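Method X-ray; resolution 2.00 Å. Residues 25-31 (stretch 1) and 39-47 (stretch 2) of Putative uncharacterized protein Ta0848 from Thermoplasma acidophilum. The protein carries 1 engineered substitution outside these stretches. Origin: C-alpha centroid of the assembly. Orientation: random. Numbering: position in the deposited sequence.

Stretch 1, residues 25-31: YDWVGFY
Stretch 2 39-47: KLEAFVGEK

A beta bulge interrupts an otherwise regular antiparallel ladder here: between F30 and Y31 the register slips by one residue, so that F30 pairs with A42 while Y31 faces L40, and E41 is the extra residue. Its backbone angles, phi/psi -109/-14, depart from the extended values of its neighbours. The consequence is visible in the hydrogen bonds. F30 N donates to A42 O at 2.8 Å, but F30 O accepts from E41 N at 2.9 Å, so one residue on the first strand is served by two consecutive residues on the second.

Such bulges illustrate how a sheet can absorb an additional residue without losing its bonding. Strand 27-31 and the strand containing residues 39-44 run at 166° to each other, their axes approaching to 4.6 Å. Before the bulge the pattern is regular. V28 and V44 form a hydrogen-bonded pair with CA atoms 5.4 Å apart: V28 N donates to V44 O at 3.1 Å and V44 N to V28 O at 2.8 Å. G29 and F43 form the intervening non-hydrogen-bonded pair, their CA atoms only 4.0 Å apart, and F30 CA and A42 CA are again 5.4 Å apart. Beyond the bulge, Y31 and L40 form a non-hydrogen-bonded pair with CA atoms 4.3 Å apart. CA-H...O contacts supplement the ladder, including G29 CA to A42 O at 3.3 Å and Y31 CA to K39 O at 3.5 Å.

Alternation sends V28, V44, F30 and A42 to one face of the sheet; V28 and V44 both have chi1 t, and F30, chi1 m (-73°), leads its ring end away from the partner strand. The other face carries Y31, L40 and F43. L40 (t, p) sets CD1 over the face of the Y31 ring, 4.0 Å from its centroid and 10° off the normal, a CH-pi contact. Y31 has chi1 m and chi2 -88°, and its CE1 lies 3.7 Å from L40 CB.

G29 opens space for W27, whose CB points sideways but whose indole, with chi1 t and chi2 86°, reaches across to the second stretch. A CB on G29 would clash with W27 CH2 at 2.6 Å. With that space free, W27 CH2 lies 3.9 Å from L40 CD1 and W27 CZ2 3.7 Å from F43 CB. The F43 ring (chi1 p, chi2 -74°) and the indole five-membered ring have planes at 23° and centroids 5.6 Å apart, slid so far that they barely overlap. The polar edge of the indole is satisfied too: W27 NE1 donates to E46 O at 2.7 Å, with an angle of 130° at the hydrogen.

G45, phi/psi 128/-163, adopts angles that by themselves call for glycine, and a CB there would also come within 2.9 Å of W27 CD1. Beside it a water donates to D26 O at 2.7 Å and accepts from E46 N at 3.0 Å, bridging the two stretches. Together the two stretches bury 510 Å².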

# COMPACT_ATOMS: atom_id res chain seq x y z
N TYR A 25 -5.93 -18.24 -7.17
CA TYR A 25 -6.47 -16.90 -7.33
C TYR A 25 -6.28 -16.56 -8.78
O TYR A 25 -5.16 -16.34 -9.19
CB TYR A 25 -5.73 -15.87 -6.46
CG TYR A 25 -5.94 -15.99 -4.96
CD1 TYR A 25 -6.49 -17.11 -4.36
CD2 TYR A 25 -5.56 -14.95 -4.13
CE1 TYR A 25 -6.64 -17.18 -2.98
CE2 TYR A 25 -5.71 -15.02 -2.75
CZ TYR A 25 -6.25 -16.13 -2.19
OH TYR A 25 -6.39 -16.15 -0.86
N ASP A 26 -7.37 -16.49 -9.55
CA ASP A 26 -7.30 -16.24 -11.00
C ASP A 26 -7.61 -14.84 -11.47
O ASP A 26 -7.18 -14.47 -12.52
CB ASP A 26 -8.21 -17.23 -11.73
CG ASP A 26 -7.72 -18.65 -11.60
OD1 ASP A 26 -6.56 -18.81 -11.99
OD2 ASP A 26 -8.40 -19.53 -11.05
N TRP A 27 -8.33 -14.04 -10.66
CA TRP A 27 -8.66 -12.67 -10.94
C TRP A 27 -8.68 -11.96 -9.60
O TRP A 27 -9.27 -12.43 -8.65
CB TRP A 27 -10.04 -12.56 -11.66
CG TRP A 27 -10.36 -11.20 -12.26
CD1 TRP A 27 -10.02 -10.75 -13.47
CD2 TRP A 27 -11.01 -10.13 -11.61
NE1 TRP A 27 -10.43 -9.48 -13.65
CE2 TRP A 27 -11.04 -9.06 -12.50
CE3 TRP A 27 -11.59 -9.97 -10.33
CZ2 TRP A 27 -11.59 -7.84 -12.18
CZ3 TRP A 27 -12.15 -8.74 -10.00
CH2 TRP A 27 -12.17 -7.70 -10.93
N VAL A 28 -8.00 -10.84 -9.52
CA VAL A 28 -7.99 -10.02 -8.35
C VAL A 28 -8.29 -8.58 -8.70
O VAL A 28 -7.68 -8.01 -9.58
CB VAL A 28 -6.62 -10.10 -7.66
CG1 VAL A 28 -6.67 -9.31 -6.34
CG2 VAL A 28 -6.28 -11.57 -7.37
N GLY A 29 -9.24 -8.01 -7.98
CA GLY A 29 -9.58 -6.61 -8.15
C GLY A 29 -9.95 -5.86 -6.90
O GLY A 29 -10.44 -6.44 -5.93
N PHE A 30 -9.72 -4.55 -6.96
CA PHE A 30 -10.18 -3.65 -5.97
C PHE A 30 -11.29 -2.80 -6.56
O PHE A 30 -11.09 -2.03 -7.56
CB PHE A 30 -9.10 -2.71 -5.47
CG PHE A 30 -8.05 -3.35 -4.55
CD1 PHE A 30 -7.12 -4.23 -5.03
CD2 PHE A 30 -7.95 -2.98 -3.22
CE1 PHE A 30 -6.13 -4.78 -4.19
CE2 PHE A 30 -6.95 -3.50 -2.40
CZ PHE A 30 -6.05 -4.42 -2.90
N TYR A 31 -12.44 -2.91 -5.90
CA TYR A 31 -13.56 -2.05 -6.14
C TYR A 31 -13.64 -1.05 -5.04
O TYR A 31 -13.45 -1.40 -3.88
CB TYR A 31 -14.87 -2.83 -6.18
CG TYR A 31 -15.06 -3.64 -7.44
CD1 TYR A 31 -15.66 -3.07 -8.56
CD2 TYR A 31 -14.70 -4.96 -7.48
CE1 TYR A 31 -15.81 -3.78 -9.71
CE2 TYR A 31 -14.91 -5.71 -8.62
CZ TYR A 31 -15.47 -5.11 -9.74
OH TYR A 31 -15.66 -5.84 -10.89
N LYS A 39 -16.69 1.10 -8.05
CA LYS A 39 -15.88 1.34 -9.21
C LYS A 39 -14.57 0.55 -9.18
O LYS A 39 -13.82 0.69 -8.28
CB LYS A 39 -15.58 2.82 -9.29
CG LYS A 39 -14.73 3.28 -10.46
CD LYS A 39 -15.33 2.98 -11.82
CE LYS A 39 -14.29 3.09 -12.96
NZ LYS A 39 -13.38 4.26 -12.76
N LEU A 40 -14.31 -0.27 -10.18
CA LEU A 40 -13.03 -1.00 -10.25
C LEU A 40 -11.88 -0.05 -10.47
O LEU A 40 -11.82 0.64 -11.48
CB LEU A 40 -13.07 -2.00 -11.38
CG LEU A 40 -11.92 -2.99 -11.57
CD1 LEU A 40 -11.71 -3.86 -10.36
CD2 LEU A 40 -12.15 -3.83 -12.82
N GLU A 41 -10.95 0.03 -9.54
CA GLU A 41 -9.82 0.92 -9.73
C GLU A 41 -8.47 0.20 -10.00
O GLU A 41 -7.52 0.82 -10.41
CB GLU A 41 -9.72 1.91 -8.59
CG GLU A 41 -10.98 2.77 -8.44
CD GLU A 41 -11.05 3.92 -9.49
OE1 GLU A 41 -10.22 3.95 -10.41
OE2 GLU A 41 -11.90 4.81 -9.39
N ALA A 42 -8.40 -1.08 -9.76
CA ALA A 42 -7.23 -1.86 -10.10
C ALA A 42 -7.63 -3.30 -10.14
O ALA A 42 -8.51 -3.76 -9.36
CB ALA A 42 -6.11 -1.64 -9.07
N PHE A 43 -6.98 -4.04 -11.04
CA PHE A 43 -7.12 -5.49 -11.12
C PHE A 43 -6.00 -6.17 -11.89
O PHE A 43 -5.39 -5.56 -12.74
CB PHE A 43 -8.41 -5.89 -11.86
CG PHE A 43 -8.36 -5.63 -13.34
CD1 PHE A 43 -8.45 -4.33 -13.82
CD2 PHE A 43 -8.23 -6.67 -14.22
CE1 PHE A 43 -8.36 -4.07 -15.17
CE2 PHE A 43 -8.17 -6.44 -15.57
CZ PHE A 43 -8.21 -5.13 -16.06
N VAL A 44 -5.82 -7.45 -11.64
CA VAL A 44 -5.01 -8.29 -12.49
C VAL A 44 -5.82 -9.46 -12.92
O VAL A 44 -6.55 -10.07 -12.12
CB VAL A 44 -3.72 -8.77 -11.76
CG1 VAL A 44 -2.97 -9.78 -12.61
CG2 VAL A 44 -2.80 -7.58 -11.54
N GLY A 45 -5.68 -9.77 -14.21
CA GLY A 45 -6.34 -10.92 -14.84
C GLY A 45 -7.09 -10.47 -16.09
O GLY A 45 -6.88 -9.37 -16.58
N GLU A 46 -8.00 -11.31 -16.56
CA GLU A 46 -8.84 -11.03 -17.74
C GLU A 46 -9.75 -9.80 -17.52
O GLU A 46 -10.16 -9.50 -16.38
CB GLU A 46 -9.70 -12.27 -17.92
CG GLU A 46 -10.33 -12.61 -19.25
CD GLU A 46 -11.37 -13.72 -19.05
OE1 GLU A 46 -11.30 -14.44 -18.02
OE2 GLU A 46 -12.29 -13.86 -19.89
N LYS A 47 -10.10 -9.12 -18.61
CA LYS A 47 -10.98 -7.96 -18.57
C LYS A 47 -12.35 -8.30 -18.10
O LYS A 47 -12.93 -9.29 -18.52
CB LYS A 47 -11.16 -7.37 -19.95
CG LYS A 47 -10.40 -6.08 -20.13
CD LYS A 47 -11.11 -5.19 -21.14
CE LYS A 47 -10.40 -3.87 -21.30
NZ LYS A 47 -10.81 -3.25 -22.60
O HOH W 1 -8.44 -13.80 -14.87